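Local structure of uroporphyrinogen-III synthetase (Pseudomonas syringae pv. tomato, 3RE1) at residues Q210-G213 against D214-D218; T184-Q187 against R188-E192; L19-P22 against A23-A27. The protein probably catalyses the cyclisation of linear hydroxymethylbilane to the macrocycle uroporphyrinogen III, a step of porphyrin biosynthesis. All blocks are in the same frame, centred on the assembly; numbering follows the deposited sequence.

All three contacts belong to the domain built on the parallel five-stranded sheet, in strand order 39-42, 16-19, 196-198, 224-226, 243-245. Contact 3 comes first along the chain, where strand 16-19 turns into helix 23-34. Contact 2 follows on helix 186-191, just before strand 196-198. Contact 1 joins helices 209-212 and 216-219, between strands 196-198 and 224-226. Contacts 1 and 2 have centres about 12 Å apart and touch through Leu185 and Leu186 on Leu211, Ala212 and Ser215. Contact 3 lies about 17 Å from contact 2 and 21 Å from contact 1, centre to centre. The domain is thus assembled from chain pieces distant in sequence.

Contact 1 of 3, residues Q210-G213 against D214-D218; sequences QLAG and DSWPD
Ala212 and Trp216 meet at their first side-chain carbons. Ala212 CB lies 3.9 Å from Trp216 CB. Ala212 CB also lies 4.2 Å from Trp216 CE3, at an oblique approach to the indole. Trp216 holds CG anti to its backbone N, chi1 172°, and this carries the rest of the ring away from the turn. Its NE1 is hydrogen-bonded to the carbonyl of Ala238.

Backbone bonds set this pair in place. Ser215 N donates to Ala212 O at 3.0 Å. Trp216 N donates to Gly213 O at 3.1 Å, and this bond is nearly straight at the hydrogen, 169°. Both donors sit well above the plane of the carbonyl they use. Each bond spans three residues, as in 3-10 geometry. Ser215 CB also comes within 3.1 Å of Ala212 O.

Gly213 is the first residue after helix 209-212 to leave helical geometry. Its phi is positive, 55°, a value that favours glycine. The chain then enters helix 216-219. Further out, Pro217 O receives a weak hydrogen bond from Arg241.

The turn is therefore held chiefly by its own main chain. Two carbonyls find amide donors across it, and the polar nitrogen of the indole ties the next helix to a different part of the domain.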
ATOM      1  N   GLN A 210     -17.105  -0.064  -5.588  1.00 62.97           N
ATOM      2  CA  GLN A 210     -18.134  -0.684  -4.776  1.00 67.95           C
ATOM      3  C   GLN A 210     -19.085   0.406  -4.300  1.00 71.07           C
ATOM      4  O   GLN A 210     -20.203   0.512  -4.797  1.00 72.77           O
ATOM      5  CB  GLN A 210     -17.493  -1.363  -3.579  1.00 69.25           C
ATOM      6  CG  GLN A 210     -18.412  -2.248  -2.787  1.00 71.42           C
ATOM      7  CD  GLN A 210     -17.703  -2.829  -1.564  1.00 81.35           C
ATOM      8  OE1 GLN A 210     -16.607  -3.402  -1.661  1.00 80.90           O
ATOM      9  NE2 GLN A 210     -18.324  -2.676  -0.402  1.00 82.17           N
ATOM     10  N   LEU A 211     -18.619   1.216  -3.347  1.00 71.63           N
ATOM     11  CA  LEU A 211     -19.394   2.316  -2.788  1.00 69.17           C
ATOM     12  C   LEU A 211     -19.993   3.168  -3.879  1.00 70.09           C
ATOM     13  O   LEU A 211     -21.063   3.757  -3.713  1.00 70.90           O
ATOM     14  CB  LEU A 211     -18.509   3.200  -1.907  1.00 70.24           C
ATOM     15  CG  LEU A 211     -18.029   2.581  -0.595  1.00 71.06           C
ATOM     16  CD1 LEU A 211     -17.361   3.666   0.218  1.00 70.04           C
ATOM     17  CD2 LEU A 211     -19.189   1.960   0.181  1.00 66.62           C
ATOM     18  N   ALA A 212     -19.299   3.239  -5.007  1.00 70.17           N
ATOM     19  CA  ALA A 212     -19.783   4.044  -6.096  1.00 68.59           C
ATOM     20  C   ALA A 212     -21.138   3.453  -6.441  1.00 70.76           C
ATOM     21  O   ALA A 212     -22.089   4.179  -6.706  1.00 74.30           O
ATOM     22  CB  ALA A 212     -18.833   3.978  -7.274  1.00 66.58           C
ATOM     23  N   GLY A 213     -21.228   2.130  -6.396  1.00 70.06           N
ATOM     24  CA  GLY A 213     -22.460   1.456  -6.760  1.00 70.05           C
ATOM     25  C   GLY A 213     -22.884   1.867  -8.152  1.00 71.86           C
ATOM     26  O   GLY A 213     -22.048   2.208  -9.001  1.00 71.10           O
ATOM     27  N   ASP A 214     -24.194   1.862  -8.377  1.00 71.94           N
ATOM     28  CA  ASP A 214     -24.775   2.277  -9.657  1.00 69.73           C
ATOM     29  C   ASP A 214     -24.480   3.731 -10.065  1.00 67.89           C
ATOM     30  O   ASP A 214     -24.873   4.172 -11.152  1.00 66.24           O
ATOM     31  CB  ASP A 214     -26.283   2.043  -9.626  1.00 71.26           C
ATOM     32  CG  ASP A 214     -26.643   0.683  -9.059  1.00 74.47           C
ATOM     33  OD1 ASP A 214     -26.317  -0.345  -9.691  1.00 76.64           O
ATOM     34  OD2 ASP A 214     -27.245   0.643  -7.970  1.00 77.95           O
ATOM     35  N   SER A 215     -23.780   4.468  -9.210  1.00 65.58           N
ATOM     36  CA  SER A 215     -23.422   5.857  -9.522  1.00 66.87           C
ATOM     37  C   SER A 215     -22.175   5.932 -10.414  1.00 66.55           C
ATOM     38  O   SER A 215     -21.911   6.976 -11.028  1.00 67.01           O
ATOM     39  CB  SER A 215     -23.182   6.679  -8.233  1.00 67.05           C
ATOM     40  OG  SER A 215     -24.285   6.653  -7.332  1.00 59.90           O
ATOM     41  N   TRP A 216     -21.422   4.825 -10.467  1.00 63.05           N
ATOM     42  CA  TRP A 216     -20.143   4.756 -11.179  1.00 63.15           C
ATOM     43  C   TRP A 216     -20.097   5.248 -12.636  1.00 62.34           C
ATOM     44  O   TRP A 216     -19.085   5.787 -13.094  1.00 58.68           O
ATOM     45  CB  TRP A 216     -19.537   3.346 -11.058  1.00 63.66           C
ATOM     46  CG  TRP A 216     -18.309   3.160 -11.920  1.00 61.93           C
ATOM     47  CD1 TRP A 216     -18.229   2.464 -13.102  1.00 57.37           C
ATOM     48  CD2 TRP A 216     -17.011   3.726 -11.701  1.00 57.83           C
ATOM     49  NE1 TRP A 216     -16.964   2.568 -13.624  1.00 60.12           N
ATOM     50  CE2 TRP A 216     -16.194   3.338 -12.786  1.00 61.28           C
ATOM     51  CE3 TRP A 216     -16.454   4.520 -10.692  1.00 59.99           C
ATOM     52  CZ2 TRP A 216     -14.839   3.723 -12.895  1.00 61.39           C
ATOM     53  CZ3 TRP A 216     -15.105   4.902 -10.799  1.00 58.10           C
ATOM     54  CH2 TRP A 216     -14.317   4.495 -11.891  1.00 55.02           C
ATOM     55  N   PRO A 217     -21.188   5.067 -13.383  1.00 65.63           N
ATOM     56  CA  PRO A 217     -21.221   5.521 -14.786  1.00 66.00           C
ATOM     57  C   PRO A 217     -21.035   7.034 -15.007  1.00 66.10           C
ATOM     58  O   PRO A 217     -20.869   7.490 -16.151  1.00 64.52           O
ATOM     59  CB  PRO A 217     -22.593   5.051 -15.261  1.00 67.07           C
ATOM     60  CG  PRO A 217     -22.784   3.788 -14.467  1.00 71.01           C
ATOM     61  CD  PRO A 217     -22.304   4.152 -13.090  1.00 67.25           C
ATOM     62  N   ASP A 218     -21.096   7.809 -13.930  1.00 63.49           N
ATOM     63  CA  ASP A 218     -20.885   9.247 -14.037  1.00 62.70           C
ATOM     64  C   ASP A 218     -19.599   9.701 -13.352  1.00 59.74           C
ATOM     65  O   ASP A 218     -18.881  10.564 -13.880  1.00 57.47           O
ATOM     66  CB  ASP A 218     -22.084  10.009 -13.494  1.00 67.10           C
ATOM     67  CG  ASP A 218     -23.267  10.001 -14.467  1.00 69.89           C
ATOM     68  OD1 ASP A 218     -23.091  10.465 -15.634  1.00 53.81           O
ATOM     69  OD2 ASP A 218     -24.361   9.539 -14.044  1.00 70.68           O
TER

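Contact 2 of 3, residues T184-Q187 against R188-E192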
ATOM      1  N   THR A 184     -23.022   7.402   0.331  1.00 67.61           N
ATOM      2  CA  THR A 184     -22.257   8.535   0.886  1.00 65.73           C
ATOM      3  C   THR A 184     -21.073   8.946   0.017  1.00 64.75           C
ATOM      4  O   THR A 184     -20.419   9.952   0.299  1.00 63.23           O
ATOM      5  CB  THR A 184     -21.745   8.295   2.343  1.00 65.22           C
ATOM      6  OG1 THR A 184     -21.086   7.029   2.430  1.00 64.81           O
ATOM      7  CG2 THR A 184     -22.888   8.342   3.338  1.00 65.49           C
ATOM      8  N   LEU A 185     -20.804   8.172  -1.039  1.00 62.54           N
ATOM      9  CA  LEU A 185     -19.700   8.467  -1.958  1.00 58.34           C
ATOM     10  C   LEU A 185     -20.121   9.515  -2.980  1.00 54.98           C
ATOM     11  O   LEU A 185     -19.424  10.502  -3.187  1.00 50.94           O
ATOM     12  CB  LEU A 185     -19.220   7.189  -2.670  1.00 57.22           C
ATOM     13  CG  LEU A 185     -17.956   7.259  -3.554  1.00 55.20           C
ATOM     14  CD1 LEU A 185     -18.252   7.755  -4.935  1.00 53.38           C
ATOM     15  CD2 LEU A 185     -16.862   8.112  -2.915  1.00 54.83           C
ATOM     16  N   LEU A 186     -21.264   9.291  -3.613  1.00 53.60           N
ATOM     17  CA  LEU A 186     -21.797  10.250  -4.555  1.00 57.66           C
ATOM     18  C   LEU A 186     -22.160  11.568  -3.849  1.00 59.67           C
ATOM     19  O   LEU A 186     -21.799  12.659  -4.313  1.00 60.94           O
ATOM     20  CB  LEU A 186     -23.025   9.666  -5.270  1.00 56.04           C
ATOM     21  CG  LEU A 186     -23.682  10.537  -6.363  1.00 51.28           C
ATOM     22  CD1 LEU A 186     -22.705  10.936  -7.486  1.00 42.90           C
ATOM     23  CD2 LEU A 186     -24.924   9.845  -6.939  1.00 47.90           C
ATOM     24  N   GLN A 187     -22.858  11.474  -2.719  1.00 59.85           N
ATOM     25  CA  GLN A 187     -23.306  12.683  -2.039  1.00 61.75           C
ATOM     26  C   GLN A 187     -22.099  13.417  -1.485  1.00 61.03           C
ATOM     27  O   GLN A 187     -22.144  14.632  -1.250  1.00 60.14           O
ATOM     28  CB  GLN A 187     -24.317  12.369  -0.922  1.00 60.77           C
ATOM     29  CG  GLN A 187     -23.673  11.973   0.378  1.00 69.45           C
ATOM     30  CD  GLN A 187     -24.680  11.761   1.482  1.00 77.14           C
ATOM     31  OE1 GLN A 187     -25.483  10.810   1.439  1.00 72.51           O
ATOM     32  NE2 GLN A 187     -24.644  12.642   2.496  1.00 75.39           N
ATOM     33  N   ARG A 188     -21.013  12.679  -1.280  1.00 57.56           N
ATOM     34  CA  ARG A 188     -19.806  13.295  -0.770  1.00 53.57           C
ATOM     35  C   ARG A 188     -19.107  14.075  -1.868  1.00 50.57           C
ATOM     36  O   ARG A 188     -18.552  15.137  -1.627  1.00 51.11           O
ATOM     37  CB  ARG A 188     -18.875  12.248  -0.198  1.00 56.14           C
ATOM     38  CG  ARG A 188     -17.612  12.820   0.392  1.00 53.59           C
ATOM     39  CD  ARG A 188     -17.916  13.756   1.534  1.00 49.21           C
ATOM     40  NE  ARG A 188     -16.757  13.834   2.421  1.00 58.99           N
ATOM     41  CZ  ARG A 188     -16.461  12.937   3.367  1.00 57.89           C
ATOM     42  NH1 ARG A 188     -17.245  11.890   3.585  1.00 55.47           N
ATOM     43  NH2 ARG A 188     -15.381  13.098   4.110  1.00 60.21           N
ATOM     44  N   VAL A 189     -19.157  13.550  -3.078  1.00 44.92           N
ATOM     45  CA  VAL A 189     -18.526  14.199  -4.220  1.00 45.87           C
ATOM     46  C   VAL A 189     -19.310  15.437  -4.647  1.00 46.07           C
ATOM     47  O   VAL A 189     -18.724  16.404  -5.142  1.00 42.66           O
ATOM     48  CB  VAL A 189     -18.387  13.217  -5.431  1.00 46.80           C
ATOM     49  CG1 VAL A 189     -17.705  13.901  -6.620  1.00 47.42           C
ATOM     50  CG2 VAL A 189     -17.582  12.015  -5.025  1.00 48.02           C
ATOM     51  N   GLU A 190     -20.627  15.400  -4.445  1.00 49.54           N
ATOM     52  CA  GLU A 190     -21.529  16.496  -4.835  1.00 54.27           C
ATOM     53  C   GLU A 190     -21.492  17.689  -3.898  1.00 53.73           C
ATOM     54  O   GLU A 190     -21.075  18.772  -4.290  1.00 56.22           O
ATOM     55  CB  GLU A 190     -22.977  15.984  -4.972  1.00 57.06           C
ATOM     56  CG  GLU A 190     -23.169  15.053  -6.160  1.00 53.59           C
ATOM     57  CD  GLU A 190     -22.525  15.628  -7.417  1.00 56.31           C
ATOM     58  OE1 GLU A 190     -23.095  16.582  -7.997  1.00 56.05           O
ATOM     59  OE2 GLU A 190     -21.447  15.134  -7.820  1.00 48.96           O
ATOM     60  N   VAL A 191     -21.916  17.473  -2.657  1.00 55.11           N
ATOM     61  CA  VAL A 191     -21.882  18.494  -1.605  1.00 52.42           C
ATOM     62  C   VAL A 191     -20.498  19.115  -1.402  1.00 53.26           C
ATOM     63  O   VAL A 191     -20.403  20.295  -1.041  1.00 55.83           O
ATOM     64  CB  VAL A 191     -22.351  17.914  -0.246  1.00 51.31           C
ATOM     65  CG1 VAL A 191     -22.302  18.977   0.845  1.00 49.03           C
ATOM     66  CG2 VAL A 191     -23.757  17.330  -0.379  1.00 54.71           C
ATOM     67  N   GLU A 192     -19.434  18.340  -1.601  1.00 50.03           N
ATOM     68  CA  GLU A 192     -18.087  18.883  -1.430  1.00 50.79           C
ATOM     69  C   GLU A 192     -17.512  19.435  -2.733  1.00 51.59           C
ATOM     70  O   GLU A 192     -16.438  20.051  -2.739  1.00 47.20           O
ATOM     71  CB  GLU A 192     -17.136  17.852  -0.846  1.00 51.17           C
ATOM     72  CG  GLU A 192     -17.403  17.538   0.582  1.00 57.18           C
ATOM     73  CD  GLU A 192     -17.542  18.798   1.429  1.00 64.33           C
ATOM     74  OE1 GLU A 192     -16.621  19.645   1.421  1.00 71.60           O
ATOM     75  OE2 GLU A 192     -18.573  18.946   2.111  1.00 64.63           O
TER
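Leu185 and Val189 pack against each other one turn apart on the short alpha helix 186-191 and its leading turn, with Leu185 CD1 4.3 Å from Val189 CG2. Leu43, Leu219 and Tyr269 lie against this apolar side.

The main-chain acceptors are met by the usual alpha-helical donors, four residues on. Val189 N donates to Leu185 O at 3.1 Å. Glu190 N donates to Leu186 O at 3.0 Å, only 15° from the plane of that carbonyl. Val191 N reaches Gln187 O at 3.2 Å, with the donor further above the plane. Leu185 O also takes a weak bond from Arg188 N, 3.3 Å long.

Three polar side chains find partners outside the helix. Thr184 OG1 is bonded to the carbonyl of Ala181. The Arg188 chain starts out trans (chi1 -178°) and kinks at chi2, which leaves its head away from residues 184-187. Its NE is bonded to Ser41 OG, linking the helix to strand 39-42. Glu190 OE2 has a weak bond to Tyr269 OH near the C-terminus.

Some acceptors also touch carbon. Glu190 CG lies 3.3 Å from Leu186 O, beside the bond made by its own amide. The same occurs one residue later: Val191 CG2 sits 3.3 Å from Gln187 O, the oxygen bonded by Val191 N.

Contact 3 of 3, residues L19-P22 against A23-A27; sequences LTRP and AEESA
Arg21 lays its aliphatic chain across Glu25 and Ser26 in the first turn of helix 23-34. Arg21 CB stays at the margin, 4.2 Å from Glu25 OE1. A chi1 of 76° turns CG in between the backbone N and the carbonyl carbon, and this brings it onto the helix. Arg21 CG lies 3.6 Å from Glu25 CB and meets Ser26 N equally closely. Arg21 CD follows, 3.7 Å from Glu25 CB. The chain then bends at chi3, and the guanidinium passes beyond Glu25 and Ser26. Arg21 NH1 is hydrogen-bonded to the carbonyl of Ala249. Arg21 NH1 remains 5.0 Å from Glu25 OE2. The planes of the two groups are well apart, at 64°.

Glu25 runs alongside Pro22 instead, its OE1 resting on the CD and CG side of the proline ring. Pro22 occupies the N-cap position. Its carbonyl O takes the N-H of Ser26, N to O 2.9 Å, with the donor nearly on the extended C=O line. This is the first full alpha-helical turn after strand 16-19.

A water completes the corner between strand and helix. It donates to Arg21 O at 2.8 Å and more weakly to Leu19 O, and is bonded to Ser26 OG, also at 2.8 Å. Ser26 OG has a further weak bond to Ser42 OG of strand 39-42. Leu19 CD1 packs 3.9 Å from Ser26 CB.

The chemistry is that of a beta-to-alpha junction with buried polar backbone. The water joins the carbonyls of Leu19 and Arg21 to the Ser26 hydroxyl, the Pro22 carbonyl accepts the first i to i+4 bond of the helix, and the arginine charge is directed to a main-chain oxygen. The opposite charges of Arg21 and Glu25 may still attract weakly, without forming a salt bridge.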
ATOM      1  N   LEU A  19     -10.104  11.777  -1.241  1.00 43.80           N
ATOM      2  CA  LEU A  19      -9.019  10.925  -0.772  1.00 36.59           C
ATOM      3  C   LEU A  19      -9.687   9.742  -0.175  1.00 40.78           C
ATOM      4  O   LEU A  19     -10.654   9.886   0.573  1.00 38.12           O
ATOM      5  CB  LEU A  19      -8.168  11.616   0.272  1.00 37.18           C
ATOM      6  CG  LEU A  19      -7.531  12.952  -0.127  1.00 36.26           C
ATOM      7  CD1 LEU A  19      -6.684  13.509   1.034  1.00 44.24           C
ATOM      8  CD2 LEU A  19      -6.686  12.782  -1.319  1.00 29.47           C
ATOM      9  N   THR A  20      -9.178   8.560  -0.529  1.00 43.46           N
ATOM     10  CA  THR A  20      -9.782   7.308  -0.086  1.00 43.16           C
ATOM     11  C   THR A  20      -8.956   6.395   0.833  1.00 42.97           C
ATOM     12  O   THR A  20      -9.467   5.380   1.333  1.00 40.06           O
ATOM     13  CB  THR A  20     -10.227   6.491  -1.283  1.00 46.91           C
ATOM     14  OG1 THR A  20      -9.071   6.105  -2.030  1.00 45.35           O
ATOM     15  CG2 THR A  20     -11.194   7.322  -2.167  1.00 37.50           C
ATOM     16  N   ARG A  21      -7.705   6.763   1.092  1.00 39.33           N
ATOM     17  CA  ARG A  21      -6.869   5.947   1.962  1.00 45.34           C
ATOM     18  C   ARG A  21      -7.269   5.992   3.463  1.00 48.53           C
ATOM     19  O   ARG A  21      -8.237   6.654   3.838  1.00 47.21           O
ATOM     20  CB  ARG A  21      -5.415   6.349   1.741  1.00 43.00           C
ATOM     21  CG  ARG A  21      -5.002   7.629   2.376  1.00 41.22           C
ATOM     22  CD  ARG A  21      -3.688   8.031   1.789  1.00 36.48           C
ATOM     23  NE  ARG A  21      -3.911   8.410   0.410  1.00 44.88           N
ATOM     24  CZ  ARG A  21      -2.976   8.473  -0.530  1.00 40.49           C
ATOM     25  NH1 ARG A  21      -1.719   8.181  -0.250  1.00 33.69           N
ATOM     26  NH2 ARG A  21      -3.318   8.828  -1.760  1.00 37.08           N
ATOM     27  N   PRO A  22      -6.536   5.267   4.329  1.00 51.10           N
ATOM     28  CA  PRO A  22      -6.790   5.224   5.791  1.00 50.76           C
ATOM     29  C   PRO A  22      -6.872   6.584   6.450  1.00 46.28           C
ATOM     30  O   PRO A  22      -6.240   7.547   6.007  1.00 46.31           O
ATOM     31  CB  PRO A  22      -5.582   4.452   6.346  1.00 52.14           C
ATOM     32  CG  PRO A  22      -5.229   3.531   5.227  1.00 55.63           C
ATOM     33  CD  PRO A  22      -5.436   4.355   3.952  1.00 50.07           C
ATOM     34  N   ALA A  23      -7.634   6.627   7.532  1.00 48.81           N
ATOM     35  CA  ALA A  23      -7.867   7.837   8.324  1.00 53.32           C
ATOM     36  C   ALA A  23      -6.648   8.718   8.585  1.00 52.56           C
ATOM     37  O   ALA A  23      -6.637   9.894   8.198  1.00 52.94           O
ATOM     38  CB  ALA A  23      -8.540   7.470   9.652  1.00 52.19           C
ATOM     39  N   GLU A  24      -5.638   8.166   9.251  1.00 54.90           N
ATOM     40  CA  GLU A  24      -4.450   8.953   9.577  1.00 58.29           C
ATOM     41  C   GLU A  24      -3.666   9.302   8.340  1.00 56.16           C
ATOM     42  O   GLU A  24      -3.155  10.409   8.225  1.00 52.42           O
ATOM     43  CB  GLU A  24      -3.544   8.235  10.589  1.00 60.10           C
ATOM     44  CG  GLU A  24      -4.081   8.230  12.034  1.00 65.81           C
ATOM     45  CD  GLU A  24      -4.497   9.635  12.531  1.00 71.74           C
ATOM     46  OE1 GLU A  24      -3.664  10.566  12.466  1.00 76.15           O
ATOM     47  OE2 GLU A  24      -5.649   9.815  12.986  1.00 65.05           O
ATOM     48  N   GLU A  25      -3.602   8.354   7.410  1.00 54.92           N
ATOM     49  CA  GLU A  25      -2.855   8.542   6.184  1.00 56.06           C
ATOM     50  C   GLU A  25      -3.332   9.733   5.374  1.00 54.31           C
ATOM     51  O   GLU A  25      -2.514  10.559   4.959  1.00 48.55           O
ATOM     52  CB  GLU A  25      -2.912   7.291   5.328  1.00 62.26           C
ATOM     53  CG  GLU A  25      -1.796   6.296   5.597  1.00 64.52           C
ATOM     54  CD  GLU A  25      -1.583   5.358   4.416  1.00 71.71           C
ATOM     55  OE1 GLU A  25      -2.488   4.537   4.123  1.00 68.16           O
ATOM     56  OE2 GLU A  25      -0.513   5.462   3.768  1.00 72.56           O
ATOM     57  N   SER A  26      -4.642   9.829   5.141  1.00 53.64           N
ATOM     58  CA  SER A  26      -5.169  10.961   4.357  1.00 57.24           C
ATOM     59  C   SER A  26      -5.129  12.218   5.198  1.00 58.89           C
ATOM     60  O   SER A  26      -4.810  13.286   4.693  1.00 62.30           O
ATOM     61  CB  SER A  26      -6.600  10.727   3.812  1.00 53.78           C
ATOM     62  OG  SER A  26      -7.538  10.428   4.838  1.00 51.50           O
ATOM     63  N   ALA A  27      -5.433  12.086   6.486  1.00 57.98           N
ATOM     64  CA  ALA A  27      -5.415  13.241   7.375  1.00 57.20           C
ATOM     65  C   ALA A  27      -4.092  13.999   7.198  1.00 59.02           C
ATOM     66  O   ALA A  27      -4.087  15.228   7.177  1.00 62.66           O
ATOM     67  CB  ALA A  27      -5.616  12.812   8.794  1.00 50.15           C
TER
HETATM   68  O   HOH W   1      -9.388   9.146   3.129  1.00 47.43           O